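Local coordinates for Lin1840 protein (Listeria innocua serovar 6a, PDB 4ZOC) that probably hydrolyses terminal, non-reducing beta-D-glucosyl residues with release of beta-D-glucose, acting as a family 3 glycoside hydrolase in beta-1,2-glucan breakdown, at residues A[100-103]-A[104-107]; A[323-326]-A[327-331]; A[333-336]-A[337-341]; A[533-536]-A[537-541]. The protein carries 2 engineered substitutions. All blocks are in the same frame, centred on the assembly; numbering follows the deposited sequence.

Contact 1: A[100-103]-A[104-107]; sequences FPIP and LALG
Pro101 and Leu106 form the apolar centre of this helix start, their side chains crossing at about a right angle. The CD2 branch of Leu106 comes over the proline ring and lies 3.9 Å from Pro101 CB, with CG and CD of the ring only slightly farther off. The methyl of Ala105 closes on the same proline carbon, Pro101 CB to Ala105 CB being 3.8 Å. Ile102 joins from the N-cap position: its CG1 stands between the backbone N and the carbonyl carbon, a rotation (chi1 57°) that sets it 4.0 Å from Ala105 CB. Leu106 also covers polar backbone, because its CD1 branch rests 3.5 Å from Pro101 O. That carbonyl oxygen is buried here without a polar partner.

Farther out, the first helical bonds take over. Leu106 N donates to Ile102 O at 3.0 Å, and Gly107 N follows to Pro103 O at 2.9 Å. Pro103 fits the first helical position, where an N-H would have no carbonyl of a preceding turn to meet.

All of this is buried in the N-terminal TIM-barrel domain, where the loop after strand 87-90 turns into helix 103-108. Leu106 leans on Val115 and Met118 of helix 112-128 and on Ser374 of helix 361-374, which also meets Pro101 through Ala370, while Leu104 and Ala105 pack against Trp526.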
loop_
_atom_site.group_PDB
_atom_site.type_symbol
_atom_site.label_atom_id
_atom_site.label_comp_id
_atom_site.label_asym_id
_atom_site.label_seq_id
_atom_site.Cartn_x
_atom_site.Cartn_y
_atom_site.Cartn_z
ATOM N N PHE A 100 9.445 30.475 -4.020
ATOM C CA PHE A 100 8.284 30.214 -4.836
ATOM C C PHE A 100 7.407 29.152 -4.132
ATOM O O PHE A 100 7.808 28.542 -3.103
ATOM C CB PHE A 100 8.701 29.737 -6.239
ATOM C CG PHE A 100 9.202 30.837 -7.140
ATOM C CD1 PHE A 100 10.423 31.408 -6.911
ATOM C CD2 PHE A 100 8.493 31.231 -8.278
ATOM C CE1 PHE A 100 10.895 32.413 -7.710
ATOM C CE2 PHE A 100 8.955 32.258 -9.037
ATOM C CZ PHE A 100 10.156 32.852 -8.759
ATOM N N PRO A 101 6.184 28.917 -4.680
ATOM C CA PRO A 101 5.347 27.822 -4.088
ATOM C C PRO A 101 6.091 26.514 -4.091
ATOM O O PRO A 101 6.949 26.227 -4.988
ATOM C CB PRO A 101 4.081 27.820 -4.965
ATOM C CG PRO A 101 4.002 29.235 -5.471
ATOM C CD PRO A 101 5.436 29.679 -5.670
ATOM N N ILE A 102 5.802 25.731 -3.053
ATOM C CA ILE A 102 6.306 24.320 -2.981
ATOM C C ILE A 102 5.966 23.539 -4.236
ATOM O O ILE A 102 4.999 23.853 -4.900
ATOM C CB ILE A 102 5.810 23.551 -1.737
ATOM C CG1 ILE A 102 4.267 23.510 -1.619
ATOM C CG2 ILE A 102 6.470 24.078 -0.504
ATOM C CD1 ILE A 102 3.744 22.488 -0.637
ATOM N N PRO A 103 6.801 22.537 -4.603
ATOM C CA PRO A 103 6.508 21.883 -5.856
ATOM C C PRO A 103 5.078 21.311 -6.042
ATOM O O PRO A 103 4.580 21.337 -7.163
ATOM C CB PRO A 103 7.606 20.821 -5.929
ATOM C CG PRO A 103 8.757 21.512 -5.268
ATOM C CD PRO A 103 8.147 22.232 -4.140
ATOM N N LEU A 104 4.475 20.760 -4.983
ATOM C CA LEU A 104 3.128 20.156 -5.080
ATOM C C LEU A 104 2.156 21.263 -5.509
ATOM O O LEU A 104 1.279 21.028 -6.288
ATOM C CB LEU A 104 2.762 19.526 -3.749
ATOM C CG LEU A 104 1.484 18.680 -3.836
ATOM C CD1 LEU A 104 1.450 17.723 -5.023
ATOM C CD2 LEU A 104 1.216 17.983 -2.543
ATOM N N ALA A 105 2.350 22.479 -5.000
ATOM C CA ALA A 105 1.544 23.649 -5.417
ATOM C C ALA A 105 1.828 23.984 -6.891
ATOM O O ALA A 105 0.921 24.250 -7.692
ATOM C CB ALA A 105 1.821 24.818 -4.543
ATOM N N LEU A 106 3.092 23.963 -7.276
ATOM C CA LEU A 106 3.422 24.239 -8.659
ATOM C C LEU A 106 2.724 23.210 -9.571
ATOM O O LEU A 106 2.413 23.493 -10.680
ATOM C CB LEU A 106 4.936 24.302 -8.911
ATOM C CG LEU A 106 5.690 25.398 -8.158
ATOM C CD1 LEU A 106 7.181 25.321 -8.365
ATOM C CD2 LEU A 106 5.158 26.751 -8.542
ATOM N N GLY A 107 2.582 21.988 -9.134
ATOM C CA GLY A 107 1.925 20.922 -9.905
ATOM C C GLY A 107 0.482 21.421 -10.152
ATOM O O GLY A 107 -0.035 21.359 -11.255
#

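Contact 2: A[323-326]-A[327-331]; sequences NLLD and EAVLR
Glu327 brings its flat carboxylate back over the preceding turn, where OE1 lies 3.8 Å from CD2 of Leu324 and Glu327 CD is 3.4 Å from Asn323 O. The other flat group, the Arg331 guanidinium, folds back along the same alpha-helix, 322-338 of the N-terminal TIM-barrel domain. One of its faces lies against the backbone, with Glu327 O 3.8 Å above the plane over its centre and Ala328 N offset toward the rim. At its end, Arg331 NH1 forms a salt bridge with Asp299 and a weak bond to a water, which in turn donates to Leu324 O. The water thus ties the arginine to a carbonyl almost two turns back.

Leu324 O therefore receives two bonds, as it also accepts from Ala328 N in the regular i to i+4 ladder. Glu327, Val329 and Leu330 continue that ladder to Asn323, Leu325 and Asp326. The carboxylate of Asp326 turns to Lys18 in a salt bridge, joining the helix to helix 15-21.

On the buried side Leu325 and Val329 are one turn apart, among Leu15, Lys18, Ile19 and Met13, while Ala328 faces Met294 of helix 286-295. With CG2 of Val329 anti to its carbonyl carbon and beside its backbone N, this methyl leans toward the preceding turn, 4.1 Å from Leu325 CD1 and 3.3 Å from Leu325 O.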
loop_
_atom_site.group_PDB
_atom_site.type_symbol
_atom_site.label_atom_id
_atom_site.label_comp_id
_atom_site.label_asym_id
_atom_site.label_seq_id
_atom_site.Cartn_x
_atom_site.Cartn_y
_atom_site.Cartn_z
ATOM N N ASN A 323 39.313 0.656 -13.632
ATOM C CA ASN A 323 38.645 1.302 -14.753
ATOM C C ASN A 323 37.303 1.873 -14.333
ATOM O O ASN A 323 36.864 2.862 -14.880
ATOM C CB ASN A 323 38.352 0.322 -15.878
ATOM C CG ASN A 323 39.615 -0.232 -16.480
ATOM O OD1 ASN A 323 40.642 0.463 -16.563
ATOM N ND2 ASN A 323 39.586 -1.499 -16.820
ATOM N N LEU A 324 36.603 1.225 -13.421
ATOM C CA LEU A 324 35.333 1.826 -12.958
ATOM C C LEU A 324 35.597 3.138 -12.239
ATOM O O LEU A 324 34.817 4.100 -12.369
ATOM C CB LEU A 324 34.591 0.887 -12.008
ATOM C CG LEU A 324 34.127 -0.423 -12.645
ATOM C CD1 LEU A 324 33.444 -1.276 -11.596
ATOM C CD2 LEU A 324 33.253 -0.239 -13.888
ATOM N N LEU A 325 36.634 3.165 -11.405
ATOM C CA LEU A 325 37.022 4.442 -10.788
ATOM C C LEU A 325 37.370 5.519 -11.799
ATOM O O LEU A 325 36.898 6.662 -11.664
ATOM C CB LEU A 325 38.146 4.254 -9.764
ATOM C CG LEU A 325 38.718 5.513 -9.149
ATOM C CD1 LEU A 325 37.636 6.211 -8.335
ATOM C CD2 LEU A 325 39.926 5.109 -8.262
ATOM N N ASP A 326 38.153 5.166 -12.830
ATOM C CA ASP A 326 38.470 6.133 -13.883
ATOM C C ASP A 326 37.232 6.678 -14.602
ATOM O O ASP A 326 37.174 7.843 -15.093
ATOM C CB ASP A 326 39.415 5.521 -14.912
ATOM C CG ASP A 326 40.768 5.221 -14.343
ATOM O OD1 ASP A 326 41.069 5.564 -13.174
ATOM O OD2 ASP A 326 41.534 4.536 -15.034
ATOM N N GLU A 327 36.245 5.827 -14.735
ATOM C CA GLU A 327 34.999 6.244 -15.404
ATOM C C GLU A 327 34.265 7.264 -14.538
ATOM O O GLU A 327 33.791 8.261 -15.061
ATOM C CB GLU A 327 34.104 5.023 -15.775
ATOM C CG GLU A 327 34.697 4.229 -16.960
ATOM C CD GLU A 327 34.242 2.785 -17.088
ATOM O OE1 GLU A 327 33.171 2.421 -16.548
ATOM O OE2 GLU A 327 34.968 2.020 -17.786
ATOM N N ALA A 328 34.200 7.016 -13.248
ATOM C CA ALA A 328 33.545 7.931 -12.343
ATOM C C ALA A 328 34.305 9.278 -12.300
ATOM O O ALA A 328 33.708 10.353 -12.390
ATOM C CB ALA A 328 33.466 7.337 -10.933
ATOM N N VAL A 329 35.623 9.207 -12.216
ATOM C CA VAL A 329 36.420 10.426 -12.216
ATOM C C VAL A 329 36.194 11.246 -13.519
ATOM O O VAL A 329 36.011 12.469 -13.471
ATOM C CB VAL A 329 37.915 10.115 -11.942
ATOM C CG1 VAL A 329 38.773 11.344 -12.179
ATOM C CG2 VAL A 329 38.114 9.571 -10.550
ATOM N N LEU A 330 36.235 10.598 -14.684
ATOM C CA LEU A 330 36.017 11.245 -15.939
ATOM C C LEU A 330 34.638 11.907 -15.951
ATOM O O LEU A 330 34.490 13.027 -16.406
ATOM C CB LEU A 330 36.123 10.277 -17.094
ATOM C CG LEU A 330 35.945 10.913 -18.478
ATOM C CD1 LEU A 330 36.852 12.107 -18.749
ATOM C CD2 LEU A 330 36.138 9.828 -19.529
ATOM N N ARG A 331 33.609 11.214 -15.451
ATOM C CA ARG A 331 32.319 11.907 -15.356
ATOM C C ARG A 331 32.312 13.216 -14.484
ATOM O O ARG A 331 31.730 14.269 -14.894
ATOM C CB ARG A 331 31.220 10.903 -14.973
ATOM C CG ARG A 331 30.932 9.913 -16.086
ATOM C CD ARG A 331 29.674 9.035 -15.856
ATOM N NE ARG A 331 29.866 8.053 -14.819
ATOM C CZ ARG A 331 30.267 6.789 -14.990
ATOM N NH1 ARG A 331 30.384 5.979 -13.944
ATOM N NH2 ARG A 331 30.505 6.325 -16.204
HETATM O O HOH W 1 31.936 3.594 -12.549
#

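Contact 3: A[333-336]-A[337-341]; sequences LNLK and NDLGL
Leu335 and Leu339 make the apolar core of this helix end, lying side by side and pointing the same way, with their CD1 methyls 3.8 Å apart. A second apolar pair bridges the turn that follows: Leu341 CD1 approaches Lys336 CB to 3.9 Å and lies close to CG as well, so the aliphatic root of the lysine serves as packing surface.

Backbone bonds carry helix 322-338 to its close. Asn337, Asp338 and Leu339 donate to Leu333, Asn334 and Leu335 in the usual i to i+4 pattern. A Schellman motif then ends it: Gly340 leaves the helix with positive phi (81°), and Leu341 N donates 3.1 Å back to Lys336 O, while Gly340 N bonds to Asn337 O. Lys336 O receives a further, weak bond from Leu339 N.

Among the polar side chains, a water donates to Asn334 OD1 at 2.7 Å and accepts from Asn337 ND2 at 2.9 Å, linking amides almost one turn apart. Gln3 also binds Asn334 OD1, Met1 N binds Asn337 OD1, and Asp338 meets Lys232 in a salt bridge.

The extended chain of Lys336 carries NZ to Gln21 and to the carbonyls of Pro85 and Gly58. Three oxygen partners for one buried amine would offset the cost of burying it and would be expected to stabilise its charged form, while the methylene part of the same side chain stays in apolar surroundings.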
loop_
_atom_site.group_PDB
_atom_site.type_symbol
_atom_site.label_atom_id
_atom_site.label_comp_id
_atom_site.label_asym_id
_atom_site.label_seq_id
_atom_site.Cartn_x
_atom_site.Cartn_y
_atom_site.Cartn_z
ATOM N N LEU A 333 34.968 15.116 -13.839
ATOM C CA LEU A 333 35.734 16.151 -14.522
ATOM C C LEU A 333 34.916 16.718 -15.692
ATOM O O LEU A 333 34.927 17.953 -15.893
ATOM C CB LEU A 333 37.045 15.584 -15.001
ATOM C CG LEU A 333 38.209 15.555 -14.021
ATOM C CD1 LEU A 333 37.966 15.653 -12.554
ATOM C CD2 LEU A 333 39.278 14.541 -14.431
ATOM N N ASN A 334 34.169 15.865 -16.422
ATOM C CA ASN A 334 33.296 16.315 -17.545
ATOM C C ASN A 334 32.221 17.291 -17.035
ATOM O O ASN A 334 32.034 18.285 -17.633
ATOM C CB ASN A 334 32.564 15.167 -18.287
ATOM C CG ASN A 334 33.446 14.458 -19.307
ATOM O OD1 ASN A 334 34.489 14.964 -19.680
ATOM N ND2 ASN A 334 33.057 13.266 -19.695
ATOM N N LEU A 335 31.576 17.011 -15.893
ATOM C CA LEU A 335 30.662 17.986 -15.257
ATOM C C LEU A 335 31.342 19.319 -14.995
ATOM O O LEU A 335 30.779 20.398 -15.293
ATOM C CB LEU A 335 30.087 17.403 -13.983
ATOM C CG LEU A 335 29.233 18.359 -13.129
ATOM C CD1 LEU A 335 28.044 18.891 -13.891
ATOM C CD2 LEU A 335 28.797 17.691 -11.826
ATOM N N LYS A 336 32.556 19.243 -14.436
ATOM C CA LYS A 336 33.237 20.452 -14.068
ATOM C C LYS A 336 33.545 21.214 -15.334
ATOM O O LYS A 336 33.409 22.452 -15.390
ATOM C CB LYS A 336 34.486 20.193 -13.273
ATOM C CG LYS A 336 34.212 19.576 -11.936
ATOM C CD LYS A 336 35.386 19.093 -11.146
ATOM C CE LYS A 336 34.902 18.885 -9.717
ATOM N NZ LYS A 336 35.933 18.449 -8.765
ATOM N N ASN A 337 33.911 20.484 -16.382
ATOM C CA ASN A 337 34.187 21.123 -17.699
ATOM C C ASN A 337 32.962 21.763 -18.344
ATOM O O ASN A 337 33.052 22.879 -18.843
ATOM C CB ASN A 337 34.912 20.128 -18.623
ATOM C CG ASN A 337 35.651 20.787 -19.786
ATOM O OD1 ASN A 337 36.202 21.899 -19.689
ATOM N ND2 ASN A 337 35.678 20.088 -20.877
ATOM N N ASP A 338 31.808 21.080 -18.251
ATOM C CA ASP A 338 30.539 21.554 -18.703
ATOM C C ASP A 338 30.168 22.857 -18.041
ATOM O O ASP A 338 29.528 23.686 -18.664
ATOM C CB ASP A 338 29.440 20.483 -18.479
ATOM C CG ASP A 338 29.575 19.280 -19.428
ATOM O OD1 ASP A 338 30.397 19.290 -20.381
ATOM O OD2 ASP A 338 28.831 18.310 -19.259
ATOM N N LEU A 339 30.550 23.030 -16.771
ATOM C CA LEU A 339 30.240 24.254 -15.984
ATOM C C LEU A 339 31.313 25.369 -16.220
ATOM O O LEU A 339 31.199 26.470 -15.718
ATOM C CB LEU A 339 30.137 23.920 -14.518
ATOM C CG LEU A 339 28.958 23.013 -14.131
ATOM C CD1 LEU A 339 29.250 22.323 -12.831
ATOM C CD2 LEU A 339 27.737 23.895 -14.026
ATOM N N GLY A 340 32.347 25.069 -17.007
ATOM C CA GLY A 340 33.364 26.076 -17.328
ATOM C C GLY A 340 34.407 26.265 -16.236
ATOM O O GLY A 340 35.186 27.238 -16.279
ATOM N N LEU A 341 34.467 25.342 -15.277
ATOM C CA LEU A 341 35.315 25.511 -14.084
ATOM C C LEU A 341 36.779 25.524 -14.375
ATOM O O LEU A 341 37.517 26.078 -13.583
ATOM C CB LEU A 341 34.973 24.482 -12.994
ATOM C CG LEU A 341 33.501 24.624 -12.578
ATOM C CD1 LEU A 341 33.268 23.489 -11.515
ATOM C CD2 LEU A 341 33.114 26.011 -12.034
HETATM O O HOH W 2 34.504 17.392 -20.843
#

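Contact 4: A[533-536]-A[537-541]; sequences GRVT and ADLLS
Between Gly533 and Leu540 the backbone keeps a regular alpha-helical ladder, four i to i+4 bonds in which Ala537 N alone lies well above the carbonyl plane of its acceptor, Gly533 O. This is helix 532-541 of the family 3 C-terminal domain, beside the mixed sheet that contains strand 500-505.

Two apolar pairs, each one turn apart, run along it. Val535 and Leu539 lie side by side and point the same way, CG1 of the valine 3.9 Å from CD1 of the leucine, and Thr536 and Leu540 repeat the pattern. The first pair leans on Val372 of helix 361-374, whereas the second meets Thr503, Phe505 and Val501 of strand 500-505. At Thr536, chi1 of -56° sets OG1 beside the backbone N and leaves CG2 anti to it, which brings CG2 within 3.9 Å of Leu540 CD1, while OG1 bonds to Ala532 O in the previous turn.

The charged side chains sit on another flank. Arg534 forms salt bridges through NE to Glu427 and through NH1 to Glu531, and Asp538 reaches Arg368 with OD2. The Asp538 carboxylate also folds back beside its own helix, CG 3.3 Å from Arg534 O.

One residue beyond Leu540, Ser541 N donates to Ala537 O at 2.9 Å.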
loop_
_atom_site.group_PDB
_atom_site.type_symbol
_atom_site.label_atom_id
_atom_site.label_comp_id
_atom_site.label_asym_id
_atom_site.label_seq_id
_atom_site.Cartn_x
_atom_site.Cartn_y
_atom_site.Cartn_z
ATOM N N GLY A 533 1.307 36.206 1.637
ATOM C CA GLY A 533 0.167 37.027 2.052
ATOM C C GLY A 533 -0.411 37.843 0.923
ATOM O O GLY A 533 -1.578 38.232 0.992
ATOM N N ARG A 534 0.424 38.220 -0.075
ATOM C CA ARG A 534 -0.027 39.028 -1.212
ATOM C C ARG A 534 -0.772 38.115 -2.154
ATOM O O ARG A 534 -1.814 38.471 -2.654
ATOM C CB ARG A 534 1.080 39.666 -1.946
ATOM C CG ARG A 534 1.832 40.606 -1.050
ATOM C CD ARG A 534 2.817 41.476 -1.803
ATOM N NE ARG A 534 3.336 42.519 -0.901
ATOM C CZ ARG A 534 4.632 42.803 -0.679
ATOM N NH1 ARG A 534 5.635 42.101 -1.177
ATOM N NH2 ARG A 534 4.941 43.786 0.124
ATOM N N VAL A 535 -0.273 36.885 -2.331
ATOM C CA VAL A 535 -1.009 35.883 -3.089
ATOM C C VAL A 535 -2.442 35.693 -2.511
ATOM O O VAL A 535 -3.441 35.648 -3.235
ATOM C CB VAL A 535 -0.244 34.522 -3.100
ATOM C CG1 VAL A 535 -1.048 33.379 -3.637
ATOM C CG2 VAL A 535 1.066 34.609 -3.861
ATOM N N THR A 536 -2.491 35.485 -1.210
ATOM C CA THR A 536 -3.717 35.282 -0.483
ATOM C C THR A 536 -4.653 36.511 -0.678
ATOM O O THR A 536 -5.845 36.357 -1.036
ATOM C CB THR A 536 -3.452 35.015 0.962
ATOM O OG1 THR A 536 -2.555 33.870 1.114
ATOM C CG2 THR A 536 -4.703 34.719 1.644
ATOM N N ALA A 537 -4.129 37.699 -0.418
ATOM C CA ALA A 537 -4.962 38.929 -0.542
ATOM C C ALA A 537 -5.487 39.131 -1.969
ATOM O O ALA A 537 -6.693 39.457 -2.174
ATOM C CB ALA A 537 -4.154 40.131 -0.081
ATOM N N ASP A 538 -4.631 38.930 -2.962
ATOM C CA ASP A 538 -5.037 39.076 -4.359
ATOM C C ASP A 538 -6.112 38.067 -4.790
ATOM O O ASP A 538 -7.058 38.454 -5.462
ATOM C CB ASP A 538 -3.874 38.973 -5.287
ATOM C CG ASP A 538 -2.930 40.184 -5.192
ATOM O OD1 ASP A 538 -3.226 41.197 -4.506
ATOM O OD2 ASP A 538 -1.866 40.091 -5.783
ATOM N N LEU A 539 -6.008 36.815 -4.331
ATOM C CA LEU A 539 -6.998 35.870 -4.702
ATOM C C LEU A 539 -8.311 36.176 -3.985
ATOM O O LEU A 539 -9.369 36.056 -4.592
ATOM C CB LEU A 539 -6.549 34.467 -4.375
ATOM C CG LEU A 539 -5.424 34.023 -5.315
ATOM C CD1 LEU A 539 -4.779 32.812 -4.689
ATOM C CD2 LEU A 539 -5.889 33.643 -6.681
ATOM N N LEU A 540 -8.257 36.516 -2.711
ATOM C CA LEU A 540 -9.486 36.821 -1.929
ATOM C C LEU A 540 -10.246 38.030 -2.470
ATOM O O LEU A 540 -11.454 38.081 -2.369
ATOM C CB LEU A 540 -9.153 37.090 -0.448
ATOM C CG LEU A 540 -8.660 35.864 0.307
ATOM C CD1 LEU A 540 -8.294 36.270 1.731
ATOM C CD2 LEU A 540 -9.733 34.782 0.302
ATOM N N SER A 541 -9.484 39.027 -2.908
ATOM C CA SER A 541 -10.045 40.290 -3.351
ATOM C C SER A 541 -10.512 40.255 -4.803
ATOM O O SER A 541 -11.247 41.157 -5.231
ATOM C CB SER A 541 -9.009 41.422 -3.147
ATOM O OG SER A 541 -8.162 41.424 -4.284
#

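Overall arrangement
Along the chain the four contacts follow in series. Contact 1 opens helix 103-108 near the centre of the chain, contacts 2 and 3 share helix 322-338, and contact 4 lies on helix 532-541 in the C-terminal domain. Contacts 2 and 3 adjoin in sequence, their centres about 15 Å apart, and follow that helix through to its Schellman end. Contacts 1 and 4 come from different domains, yet their nearest atoms are about 6 Å apart and both pack on helix 361-374, which thus connects the barrel with the following domain. Contact 2 lies farthest from contact 4, about 52 Å between centres, on the opposite side of the chain's centre.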